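Local atomic coordinates of EmGH1 (Erythrobacter marinus, PDB entry 5Z87), a protein that probably hydrolyses beta-linked glucosides as a beta-glucosidase of glycoside hydrolase family 3. Residues C131-L136 with A140-Q145; S193-G198 with G450-K455; S537-A542 with H581-S586. All blocks are in the same frame, centred on the assembly; numbering follows the deposited sequence. Where two conformers were deposited one is given.

From the N terminus, interaction 1 comes first: it folds the loop between strand 126-129 and helix 146-150 back on itself across only three intervening residues, within the N-terminal domain. Interaction 2 then closes a loop of 251 residues, bringing 193-198 of the same domain against 450-455 of the C-terminal domain. Interaction 3 follows, joining the loops after strands 527-533 and 574-580 of the C-terminal domain across 38 residues. The three lie in series; none nests in or crosses another. They do touch in space: Gln145 of interaction 1 probably hydrogen-bonds Glu194 of interaction 2, and Tyr452 of interaction 2 probably hydrogen-bonds Glu541 of interaction 3.

Interaction 1 (C131-L136 with A140-Q145); sequences CLHGLL and ATQFPQ
The imidazole of His133 stands between the amide ends of Gln142 and Gln145. Gln142 OE1 comes to His133 CE1 at 3.1 Å, with amide and ring planes 73° apart; Gln145 OE1 reaches His133 CD2, also at 3.1 Å, its amide turned 81° to the ring. CG of His133 lies between the backbone N and the carbonyl carbon (chi1 60°), which brings His133 ND1 to Phe143 O in a weak hydrogen bond (3.0 Å). The backbone adds Phe143 N to His133 O at 2.9 Å, and that same carbonyl oxygen lies at the edge of the Phe143 ring, near its plane. Gln142, bent at its second torsion, directs NE2 to two carbonyls: Leu135 O at 3.1 Å and, in a nearly straight bond, Ala140 O at 3.2 Å, each met from above its carbonyl plane. Its OE1 is buried without a polar partner. A leucine in place of Gln142 would probably leave the carbonyls of Leu135 and Ala140 without this shared donor. Next to the Leu135 carbonyl, Leu135 CB meets Ala140 CB at 3.9 Å, and a water bridges Leu135 N to Thr141 O. Gly134 runs so close to Thr141 O that a side chain would collide with it. His133 NE2 bonds Gly451 O, and Gln145 has its partner in Glu194. This loop follows strand 126-129 of the parallel barrel sheet and leads into helix 146-150, whose N-cap position is Gln145; Phe143 is packed against helices 155-171 and 403-416.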
ATOM      1  N   CYS A 131      20.052 -22.187   0.286  1.00 24.18           N
ATOM      2  CA  CYS A 131      21.291 -21.609   0.798  1.00 18.49           C
ATOM      3  C   CYS A 131      21.085 -20.161   1.225  1.00 19.20           C
ATOM      4  O   CYS A 131      21.897 -19.294   0.919  1.00 24.30           O
ATOM      5  CB  CYS A 131      22.392 -21.673  -0.254  1.00 19.75           C
ATOM      6  SG  CYS A 131      22.940 -23.361  -0.639  1.00 24.34           S
ATOM      7  N   LEU A 132      19.999 -19.880   1.950  1.00 19.68           N
ATOM      8  CA  LEU A 132      19.654 -18.495   2.282  1.00 23.27           C
ATOM      9  C   LEU A 132      20.736 -17.835   3.130  1.00 24.43           C
ATOM     10  O   LEU A 132      21.166 -16.713   2.849  1.00 22.44           O
ATOM     11  CB  LEU A 132      18.311 -18.452   3.017  1.00 16.50           C
ATOM     12  CG  LEU A 132      17.761 -17.077   3.413  1.00 21.70           C
ATOM     13  CD1 LEU A 132      17.530 -16.182   2.211  1.00 15.60           C
ATOM     14  CD2 LEU A 132      16.476 -17.254   4.188  1.00 22.64           C
ATOM     15  N   HIS A 133      21.182 -18.519   4.180  1.00 21.56           N
ATOM     16  CA  HIS A 133      22.179 -17.999   5.110  1.00 21.58           C
ATOM     17  C   HIS A 133      23.071 -19.154   5.542  1.00 27.10           C
ATOM     18  O   HIS A 133      23.322 -19.380   6.728  1.00 25.60           O
ATOM     19  CB  HIS A 133      21.503 -17.318   6.301  1.00 20.06           C
ATOM     20  CG  HIS A 133      20.623 -18.235   7.089  1.00 21.41           C
ATOM     21  ND1 HIS A 133      21.083 -18.960   8.169  1.00 23.92           N
ATOM     22  CD2 HIS A 133      19.327 -18.586   6.925  1.00 19.44           C
ATOM     23  CE1 HIS A 133      20.100 -19.701   8.649  1.00 22.39           C
ATOM     24  NE2 HIS A 133      19.026 -19.498   7.909  1.00 22.12           N
ATOM     25  N   GLY A 134      23.561 -19.891   4.552  1.00 24.11           N
ATOM     26  CA  GLY A 134      24.150 -21.200   4.736  1.00 25.36           C
ATOM     27  C   GLY A 134      23.266 -22.289   4.149  1.00 27.78           C
ATOM     28  O   GLY A 134      22.096 -22.087   3.825  1.00 24.04           O
ATOM     29  N   LEU A 135      23.850 -23.468   4.024  1.00 23.63           N
ATOM     30  CA  LEU A 135      23.124 -24.589   3.446  1.00 26.30           C
ATOM     31  C   LEU A 135      22.056 -25.103   4.407  1.00 27.52           C
ATOM     32  O   LEU A 135      22.347 -25.429   5.558  1.00 26.18           O
ATOM     33  CB  LEU A 135      24.103 -25.705   3.102  1.00 23.36           C
ATOM     34  CG  LEU A 135      23.499 -27.058   2.781  1.00 27.27           C
ATOM     35  CD1 LEU A 135      22.756 -27.027   1.450  1.00 17.57           C
ATOM     36  CD2 LEU A 135      24.648 -28.048   2.768  1.00 27.86           C
ATOM     37  N   LEU A 136      20.811 -25.185   3.935  1.00 21.73           N
ATOM     38  CA  LEU A 136      19.736 -25.759   4.742  1.00 29.58           C
ATOM     39  C   LEU A 136      19.889 -27.275   4.705  1.00 29.45           C
ATOM     40  O   LEU A 136      19.275 -27.983   3.902  1.00 27.14           O
ATOM     41  CB  LEU A 136      18.372 -25.313   4.233  1.00 27.42           C
ATOM     42  CG  LEU A 136      17.168 -25.314   5.182  1.00 26.28           C
ATOM     43  CD1 LEU A 136      15.901 -24.963   4.403  1.00 29.88           C
ATOM     44  CD2 LEU A 136      16.958 -26.622   5.943  1.00 27.29           C
ATOM     45  N   ALA A 140      25.093 -28.375   8.695  1.00 25.58           N
ATOM     46  CA  ALA A 140      25.771 -27.311   7.953  1.00 21.09           C
ATOM     47  C   ALA A 140      25.873 -26.028   8.785  1.00 23.19           C
ATOM     48  O   ALA A 140      25.070 -25.788   9.691  1.00 20.40           O
ATOM     49  CB  ALA A 140      25.046 -27.020   6.639  1.00 24.13           C
ATOM     50  N   THR A 141      26.882 -25.208   8.465  1.00 18.30           N
ATOM     51  CA  THR A 141      27.124 -23.941   9.155  1.00 25.62           C
ATOM     52  C   THR A 141      25.984 -22.952   8.913  1.00 27.05           C
ATOM     53  O   THR A 141      25.661 -22.632   7.764  1.00 26.57           O
ATOM     54  CB  THR A 141      28.439 -23.328   8.691  1.00 23.26           C
ATOM     55  OG1 THR A 141      29.425 -24.354   8.558  1.00 28.67           O
ATOM     56  CG2 THR A 141      28.926 -22.271   9.688  1.00 25.13           C
ATOM     57  N   GLN A 142      25.403 -22.440   9.999  1.00 27.21           N
ATOM     58  CA  GLN A 142      24.277 -21.507   9.948  1.00 24.44           C
ATOM     59  C   GLN A 142      24.778 -20.092  10.213  1.00 27.65           C
ATOM     60  O   GLN A 142      24.988 -19.700  11.364  1.00 28.28           O
ATOM     61  CB  GLN A 142      23.212 -21.910  10.959  1.00 25.29           C
ATOM     62  CG  GLN A 142      22.534 -23.203  10.587  1.00 27.32           C
ATOM     63  CD  GLN A 142      22.131 -23.221   9.123  1.00 31.18           C
ATOM     64  OE1 GLN A 142      21.172 -22.558   8.731  1.00 28.79           O
ATOM     65  NE2 GLN A 142      22.860 -23.987   8.307  1.00 29.83           N
ATOM     66  N   PHE A 143      24.961 -19.326   9.148  1.00 24.09           N
ATOM     67  CA  PHE A 143      25.391 -17.943   9.265  1.00 24.92           C
ATOM     68  C   PHE A 143      24.237 -17.056   9.748  1.00 21.43           C
ATOM     69  O   PHE A 143      23.093 -17.509   9.897  1.00 19.23           O
ATOM     70  CB  PHE A 143      25.962 -17.513   7.922  1.00 23.18           C
ATOM     71  CG  PHE A 143      27.176 -18.294   7.523  1.00 21.34           C
ATOM     72  CD1 PHE A 143      28.432 -17.938   8.003  1.00 24.39           C
ATOM     73  CD2 PHE A 143      27.068 -19.400   6.687  1.00 23.99           C
ATOM     74  CE1 PHE A 143      29.568 -18.667   7.644  1.00 23.88           C
ATOM     75  CE2 PHE A 143      28.197 -20.132   6.318  1.00 23.04           C
ATOM     76  CZ  PHE A 143      29.445 -19.767   6.794  1.00 19.64           C
ATOM     77  N   PRO A 144      24.500 -15.781  10.069  1.00 21.05           N
ATOM     78  CA  PRO A 144      23.383 -14.899  10.432  1.00 22.20           C
ATOM     79  C   PRO A 144      22.399 -14.811   9.271  1.00 23.35           C
ATOM     80  O   PRO A 144      22.771 -14.935   8.103  1.00 22.57           O
ATOM     81  CB  PRO A 144      24.057 -13.550  10.708  1.00 24.28           C
ATOM     82  CG  PRO A 144      25.480 -13.882  11.023  1.00 22.75           C
ATOM     83  CD  PRO A 144      25.795 -15.082  10.178  1.00 28.90           C
ATOM     84  N   GLN A 145      21.130 -14.620   9.607  1.00 22.22           N
ATOM     85  CA  GLN A 145      20.087 -14.493   8.602  1.00 20.36           C
ATOM     86  C   GLN A 145      20.418 -13.361   7.624  1.00 21.01           C
ATOM     87  O   GLN A 145      21.257 -12.495   7.890  1.00 20.61           O
ATOM     88  CB  GLN A 145      18.738 -14.272   9.290  1.00 20.90           C
ATOM     89  CG  GLN A 145      17.518 -14.229   8.372  1.00 23.50           C
ATOM     90  CD  GLN A 145      17.376 -15.479   7.507  1.00 22.27           C
ATOM     91  OE1 GLN A 145      18.169 -15.719   6.589  1.00 24.32           O
ATOM     92  NE2 GLN A 145      16.344 -16.260   7.780  1.00 18.91           N
TER
HETATM   93  O   HOH W   1      26.312 -23.777   5.318  1.00 20.75           O

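Interaction 2 (S193-G198 with G450-K455); sequences SEETWG and GGYSPK
The Tyr452 ring and the carboxylate of Glu195 meet at a slant, their planes 69° apart, with Glu195 OE1 3.5 Å from Tyr452 CE1. The second flat group, the carboxylate of Glu194, is approached from above its plane: Gly451 N, 40° out of that plane, donates a hydrogen bond to Glu194 OE1 at 2.9 Å. The contact is an interdomain junction, joining a loop of the N-terminal domain, of the TIM-barrel clan, to a loop of the C-terminal domain of this family 3 hydrolase. Both glutamates leave a short 3-10 segment, 193-195, and both chains run extended beyond CG, which carries their carboxylates to 450-455. Glu195 is held by a salt bridge from OE1 to Arg192 NE and by a hydrogen bond between OE2 and Asn181 ND2, while Glu194 OE1 has a second donor in Gln145 NE2. Tyr452 OH bonds Glu541, and its side chain lines the pocket that holds a dithiothreitol molecule, probably from the crystallisation liquor. Such a pocket between the two domains is consistent with the active-site location in this family. Glu194 OE1 also lies 3.3 Å from Gly450 CA, where a CB would collide with it.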
ATOM      1  N   SER A 193      10.280 -10.945   5.334  1.00 14.75           N
ATOM      2  CA  SER A 193      11.207  -9.815   5.362  1.00 18.23           C
ATOM      3  C   SER A 193      12.647 -10.244   5.669  1.00 19.97           C
ATOM      4  O   SER A 193      13.595  -9.764   5.030  1.00 15.29           O
ATOM      5  CB  SER A 193      10.740  -8.779   6.388  1.00 14.40           C
ATOM      6  OG  SER A 193       9.453  -8.275   6.070  1.00 17.64           O
ATOM      7  N   GLU A 194      12.830 -11.142   6.644  1.00 13.58           N
ATOM      8  CA  GLU A 194      14.183 -11.491   7.084  1.00 19.19           C
ATOM      9  C   GLU A 194      15.026 -12.123   5.978  1.00 19.93           C
ATOM     10  O   GLU A 194      16.260 -12.089   6.059  1.00 18.10           O
ATOM     11  CB  GLU A 194      14.098 -12.448   8.262  1.00 23.89           C
ATOM     12  CG  GLU A 194      13.511 -13.793   7.858  1.00 22.30           C
ATOM     13  CD  GLU A 194      13.224 -14.682   9.044  1.00 24.51           C
ATOM     14  OE1 GLU A 194      14.050 -15.563   9.355  1.00 26.36           O
ATOM     15  OE2 GLU A 194      12.170 -14.488   9.669  1.00 27.30           O
ATOM     16  N   GLU A 195      14.392 -12.697   4.950  1.00 17.48           N
ATOM     17  CA  GLU A 195      15.137 -13.314   3.863  1.00 19.69           C
ATOM     18  C   GLU A 195      15.776 -12.302   2.926  1.00 24.99           C
ATOM     19  O   GLU A 195      16.605 -12.707   2.095  1.00 20.01           O
ATOM     20  CB  GLU A 195      14.237 -14.214   3.029  1.00 16.85           C
ATOM     21  CG  GLU A 195      13.442 -15.200   3.811  1.00 20.77           C
ATOM     22  CD  GLU A 195      12.648 -16.092   2.881  1.00 29.46           C
ATOM     23  OE1 GLU A 195      11.672 -16.722   3.356  1.00 25.24           O
ATOM     24  OE2 GLU A 195      13.002 -16.130   1.670  1.00 21.90           O
ATOM     25  N   THR A 196      15.405 -11.020   3.027  1.00 18.41           N
ATOM     26  CA  THR A 196      15.864  -9.995   2.106  1.00 16.59           C
ATOM     27  C   THR A 196      17.020  -9.221   2.711  1.00 17.96           C
ATOM     28  O   THR A 196      17.322  -9.330   3.897  1.00 19.90           O
ATOM     29  CB  THR A 196      14.740  -9.012   1.757  1.00 20.49           C
ATOM     30  OG1 THR A 196      14.504  -8.137   2.878  1.00 14.05           O
ATOM     31  CG2 THR A 196      13.493  -9.749   1.381  1.00  9.85           C
ATOM     32  N   TRP A 197      17.636  -8.391   1.874  1.00 16.80           N
ATOM     33  CA  TRP A 197      18.718  -7.512   2.286  1.00 17.19           C
ATOM     34  C   TRP A 197      18.245  -6.078   2.502  1.00 15.69           C
ATOM     35  O   TRP A 197      19.045  -5.141   2.453  1.00 20.73           O
ATOM     36  CB  TRP A 197      19.860  -7.601   1.269  1.00 15.23           C
ATOM     37  CG  TRP A 197      20.447  -9.008   1.309  1.00 19.65           C
ATOM     38  CD1 TRP A 197      19.869 -10.144   0.821  1.00 14.80           C
ATOM     39  CD2 TRP A 197      21.663  -9.428   1.956  1.00 21.00           C
ATOM     40  NE1 TRP A 197      20.656 -11.235   1.094  1.00 18.65           N
ATOM     41  CE2 TRP A 197      21.769 -10.823   1.778  1.00 21.90           C
ATOM     42  CE3 TRP A 197      22.687  -8.753   2.639  1.00 19.54           C
ATOM     43  CZ2 TRP A 197      22.858 -11.561   2.268  1.00 20.71           C
ATOM     44  CZ3 TRP A 197      23.769  -9.486   3.111  1.00 21.25           C
ATOM     45  CH2 TRP A 197      23.842 -10.875   2.926  1.00 20.54           C
ATOM     46  N   GLY A 198      16.968  -5.888   2.764  1.00 21.30           N
ATOM     47  CA  GLY A 198      16.492  -4.596   3.190  1.00 20.95           C
ATOM     48  C   GLY A 198      15.649  -3.908   2.141  1.00 18.98           C
ATOM     49  O   GLY A 198      15.148  -4.522   1.195  1.00 16.06           O
ATOM     50  N   GLY A 450      16.374 -18.424  12.234  1.00 25.68           N
ATOM     51  CA  GLY A 450      15.519 -17.872  11.206  1.00 28.07           C
ATOM     52  C   GLY A 450      15.004 -18.933  10.258  1.00 27.15           C
ATOM     53  O   GLY A 450      15.384 -20.109  10.308  1.00 28.70           O
ATOM     54  N   GLY A 451      14.110 -18.488   9.373  1.00 24.13           N
ATOM     55  CA  GLY A 451      13.591 -19.370   8.349  1.00 22.82           C
ATOM     56  C   GLY A 451      14.701 -19.960   7.500  1.00 25.11           C
ATOM     57  O   GLY A 451      15.815 -19.436   7.418  1.00 19.56           O
ATOM     58  N   TYR A 452      14.395 -21.102   6.895  1.00 24.20           N
ATOM     59  CA  TYR A 452      15.324 -21.753   5.977  1.00 27.89           C
ATOM     60  C   TYR A 452      16.602 -22.196   6.699  1.00 23.73           C
ATOM     61  O   TYR A 452      17.714 -22.022   6.205  1.00 23.51           O
ATOM     62  CB  TYR A 452      15.603 -20.840   4.773  1.00 20.47           C
ATOM     63  CG  TYR A 452      14.422 -20.889   3.823  1.00 28.02           C
ATOM     64  CD1 TYR A 452      13.337 -20.025   3.965  1.00 24.57           C
ATOM     65  CD2 TYR A 452      14.359 -21.854   2.833  1.00 25.71           C
ATOM     66  CE1 TYR A 452      12.244 -20.117   3.118  1.00 26.43           C
ATOM     67  CE2 TYR A 452      13.286 -21.948   1.986  1.00 27.65           C
ATOM     68  CZ  TYR A 452      12.231 -21.089   2.128  1.00 32.43           C
ATOM     69  OH  TYR A 452      11.168 -21.237   1.279  1.00 27.68           O
ATOM     70  N   SER A 453      16.431 -22.777   7.886  1.00 24.66           N
ATOM     71  CA  SER A 453      17.495 -23.316   8.721  1.00 29.33           C
ATOM     72  C   SER A 453      17.181 -24.763   9.076  1.00 28.25           C
ATOM     73  O   SER A 453      16.008 -25.137   9.191  1.00 25.70           O
ATOM     74  CB  SER A 453      17.671 -22.508  10.021  1.00 28.60           C
ATOM     75  OG  SER A 453      17.841 -21.125   9.774  1.00 30.90           O
ATOM     76  N   PRO A 454      18.208 -25.593   9.268  1.00 25.53           N
ATOM     77  CA  PRO A 454      17.970 -26.993   9.656  1.00 24.90           C
ATOM     78  C   PRO A 454      17.450 -27.098  11.084  1.00 29.80           C
ATOM     79  O   PRO A 454      17.956 -26.445  12.000  1.00 30.92           O
ATOM     80  CB  PRO A 454      19.354 -27.646   9.527  1.00 29.62           C
ATOM     81  CG  PRO A 454      20.311 -26.567   9.114  1.00 31.58           C
ATOM     82  CD  PRO A 454      19.631 -25.244   9.296  1.00 22.68           C
ATOM     83  N   LYS A 455      16.440 -27.941  11.269  1.00 27.16           N
ATOM     84  CA  LYS A 455      15.831 -28.172  12.566  1.00 32.46           C
ATOM     85  C   LYS A 455      16.230 -29.538  13.126  1.00 36.02           C
ATOM     86  O   LYS A 455      16.239 -30.532  12.393  1.00 37.62           O
ATOM     87  CB  LYS A 455      14.305 -28.086  12.483  1.00 30.95           C
ATOM     88  CG  LYS A 455      13.788 -26.668  12.291  1.00 37.79           C
ATOM     89  CD  LYS A 455      12.371 -26.689  11.774  1.00 43.98           C
ATOM     90  CE  LYS A 455      11.727 -25.313  11.836  1.00 51.21           C
ATOM     91  NZ  LYS A 455      10.470 -25.260  11.020  1.00 58.10           N
TER

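Interaction 3 (S537-A542 with H581-S586)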
ATOM      1  N   SER A 537       8.105 -18.499  14.493  1.00 19.20           N
ATOM      2  CA  SER A 537       6.662 -18.641  14.353  1.00 24.65           C
ATOM      3  C   SER A 537       5.936 -17.306  14.165  1.00 24.68           C
ATOM      4  O   SER A 537       4.861 -17.288  13.562  1.00 27.09           O
ATOM      5  CB  SER A 537       6.072 -19.360  15.572  1.00 23.47           C
ATOM      6  OG  SER A 537       6.255 -20.754  15.476  1.00 28.72           O
ATOM      7  N   THR A 538       6.479 -16.185  14.652  1.00 24.58           N
ATOM      8  CA  THR A 538       5.770 -14.916  14.489  1.00 24.95           C
ATOM      9  C   THR A 538       6.154 -14.181  13.208  1.00 22.50           C
ATOM     10  O   THR A 538       5.355 -13.381  12.706  1.00 20.76           O
ATOM     11  CB  THR A 538       5.976 -14.014  15.715  1.00 17.88           C
ATOM     12  OG1 THR A 538       7.363 -13.734  15.919  1.00 17.82           O
ATOM     13  CG2 THR A 538       5.421 -14.711  16.966  1.00 20.59           C
ATOM     14  N   ALA A 539       7.342 -14.444  12.665  1.00 20.16           N
ATOM     15  CA  ALA A 539       7.711 -14.076  11.303  1.00 19.15           C
ATOM     16  C   ALA A 539       8.056 -15.372  10.581  1.00 25.91           C
ATOM     17  O   ALA A 539       9.033 -16.045  10.935  1.00 23.27           O
ATOM     18  CB  ALA A 539       8.892 -13.102  11.273  1.00 13.81           C
ATOM     19  N   ARG A 540       7.239 -15.748   9.606  0.59 23.18           N
ATOM     20  CA  ARG A 540       7.558 -16.922   8.812  0.59 25.72           C
ATOM     21  C   ARG A 540       6.845 -16.816   7.476  0.59 25.66           C
ATOM     22  O   ARG A 540       5.950 -15.990   7.275  0.59 21.87           O
ATOM     23  CB  ARG A 540       7.180 -18.222   9.529  0.59 25.60           C
ATOM     24  CG  ARG A 540       5.689 -18.512   9.562  0.59 26.60           C
ATOM     25  CD  ARG A 540       5.405 -19.908  10.097  0.59 29.20           C
ATOM     26  NE  ARG A 540       6.210 -20.944   9.442  0.59 35.37           N
ATOM     27  CZ  ARG A 540       7.020 -21.780  10.089  0.59 35.15           C
ATOM     28  NH1 ARG A 540       7.132 -21.706  11.411  0.59 38.60           N
ATOM     29  NH2 ARG A 540       7.710 -22.695   9.419  0.59 34.21           N
ATOM     30  N   GLU A 541       7.276 -17.668   6.564  1.00 25.83           N
ATOM     31  CA  GLU A 541       6.643 -17.812   5.266  1.00 26.14           C
ATOM     32  C   GLU A 541       5.253 -18.423   5.436  1.00 26.10           C
ATOM     33  O   GLU A 541       5.117 -19.516   5.989  1.00 26.93           O
ATOM     34  CB  GLU A 541       7.524 -18.695   4.384  1.00 23.99           C
ATOM     35  CG  GLU A 541       6.939 -19.070   3.029  1.00 26.11           C
ATOM     36  CD  GLU A 541       7.874 -19.985   2.246  1.00 31.02           C
ATOM     37  OE1 GLU A 541       8.920 -20.399   2.791  1.00 25.53           O
ATOM     38  OE2 GLU A 541       7.556 -20.292   1.086  1.00 31.11           O
ATOM     39  N   ALA A 542       4.222 -17.722   4.971  1.00 24.09           N
ATOM     40  CA  ALA A 542       2.860 -18.259   5.006  1.00 24.46           C
ATOM     41  C   ALA A 542       2.683 -19.205   3.825  1.00 29.68           C
ATOM     42  O   ALA A 542       2.563 -18.754   2.680  1.00 27.82           O
ATOM     43  CB  ALA A 542       1.828 -17.131   4.955  1.00 22.77           C
ATOM     44  N   HIS A 581      15.008 -11.663  16.346  1.00 18.82           N
ATOM     45  CA  HIS A 581      13.762 -11.564  15.574  1.00 23.20           C
ATOM     46  C   HIS A 581      14.048 -11.686  14.077  1.00 18.16           C
ATOM     47  O   HIS A 581      15.178 -11.483  13.621  1.00 16.34           O
ATOM     48  CB  HIS A 581      13.060 -10.225  15.835  1.00 17.99           C
ATOM     49  CG  HIS A 581      13.924  -9.037  15.536  1.00 16.01           C
ATOM     50  ND1 HIS A 581      13.701  -8.201  14.460  1.00 22.10           N
ATOM     51  CD2 HIS A 581      15.020  -8.549  16.166  1.00 17.43           C
ATOM     52  CE1 HIS A 581      14.610  -7.242  14.450  1.00 16.96           C
ATOM     53  NE2 HIS A 581      15.431  -7.436  15.467  1.00 22.97           N
ATOM     54  N   GLY A 582      12.992 -11.984  13.314  1.00 20.91           N
ATOM     55  CA  GLY A 582      13.069 -12.013  11.863  1.00 22.53           C
ATOM     56  C   GLY A 582      12.803 -10.684  11.167  1.00 18.98           C
ATOM     57  O   GLY A 582      13.739 -10.014  10.727  1.00 23.25           O
ATOM     58  N   ARG A 583      11.540 -10.293  11.053  1.00 15.47           N
ATOM     59  CA  ARG A 583      11.191  -9.029  10.394  1.00 24.23           C
ATOM     60  C   ARG A 583      11.721  -7.825  11.172  1.00 20.24           C
ATOM     61  O   ARG A 583      11.950  -7.903  12.382  1.00 23.45           O
ATOM     62  CB  ARG A 583       9.680  -8.901  10.271  1.00 15.06           C
ATOM     63  CG  ARG A 583       8.999  -8.893  11.638  1.00 19.89           C
ATOM     64  CD  ARG A 583       7.565  -8.399  11.568  1.00 20.04           C
ATOM     65  NE  ARG A 583       6.783  -9.143  10.583  1.00 20.50           N
ATOM     66  CZ  ARG A 583       6.261 -10.344  10.807  1.00 24.65           C
ATOM     67  NH1 ARG A 583       6.436 -10.933  11.990  1.00 19.50           N
ATOM     68  NH2 ARG A 583       5.556 -10.947   9.853  1.00 16.99           N
ATOM     69  N   PRO A 584      11.900  -6.687  10.506  1.00 23.32           N
ATOM     70  CA  PRO A 584      12.126  -5.443  11.253  1.00 17.21           C
ATOM     71  C   PRO A 584      10.967  -5.199  12.200  1.00 21.95           C
ATOM     72  O   PRO A 584       9.801  -5.298  11.805  1.00 21.30           O
ATOM     73  CB  PRO A 584      12.197  -4.373  10.158  1.00 18.20           C
ATOM     74  CG  PRO A 584      12.556  -5.128   8.897  1.00 21.28           C
ATOM     75  CD  PRO A 584      11.863  -6.456   9.051  1.00 23.24           C
ATOM     76  N   LEU A 585      11.291  -4.883  13.457  1.00 23.10           N
ATOM     77  CA  LEU A 585      10.282  -4.613  14.481  1.00 21.38           C
ATOM     78  C   LEU A 585      10.310  -3.147  14.904  1.00 19.28           C
ATOM     79  O   LEU A 585      11.338  -2.471  14.809  1.00 16.02           O
ATOM     80  CB  LEU A 585      10.489  -5.505  15.710  1.00 16.42           C
ATOM     81  CG  LEU A 585      10.134  -6.983  15.494  1.00 18.96           C
ATOM     82  CD1 LEU A 585      10.568  -7.825  16.667  1.00 20.23           C
ATOM     83  CD2 LEU A 585       8.646  -7.156  15.240  1.00 22.91           C
ATOM     84  N   SER A 586       9.168  -2.659  15.391  1.00 16.77           N
ATOM     85  CA  SER A 586       9.017  -1.266  15.813  1.00 20.87           C
ATOM     86  C   SER A 586       8.707  -1.247  17.305  1.00 18.92           C
ATOM     87  O   SER A 586       7.549  -1.055  17.710  1.00 19.27           O
ATOM     88  CB  SER A 586       7.924  -0.556  15.020  1.00 18.00           C
ATOM     89  OG  SER A 586       8.323  -0.433  13.674  1.00 20.49           O
TER
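Arg583 stretches from the loop after strand 574-580 to the backbone of Thr538, in the loop after strand 527-533; these are neighbouring parallel strands of the C-terminal alpha/beta domain, and both loops lead off from their C-terminal ends. From CA, the bond to CB of Arg583 points toward 537-542. CG sits between the backbone N and the carbonyl carbon (chi1 61°), and the chain bends at the CG-CD bond (chi3 54°), which turns the guanidinium to Thr538 and Ala539. NE donates to Pro188 O, and NH2 to Arg189 O and Gly550 O. CZ lies 3.8 Å from Ala539 CB, a methyl that covers one face of the guanidinium. NH1 completes the set with a nearly straight bond to Thr538 O. The oxygen lies in the guanidinium plane, at its edge, yet NH1 stands above the carbonyl plane of Thr538. Four backbone carbonyls thus grip the buried cation and probably fix its rotation, and two of them belong to the N-terminal domain. The Arg583 backbone is tied down, since His581 ND1 donates to Arg583 O at 2.7 Å, with that oxygen in the ring plane. Thr538 OG1 accepts from Asn535 N, a magnesium ion lies about 3 Å from the Thr538 side chain, and Phe653 of the second subunit packs on Thr538. Arg583 NH1 lies 2.8 Å from Thr538 O and 3.4 Å from Ala539 CB.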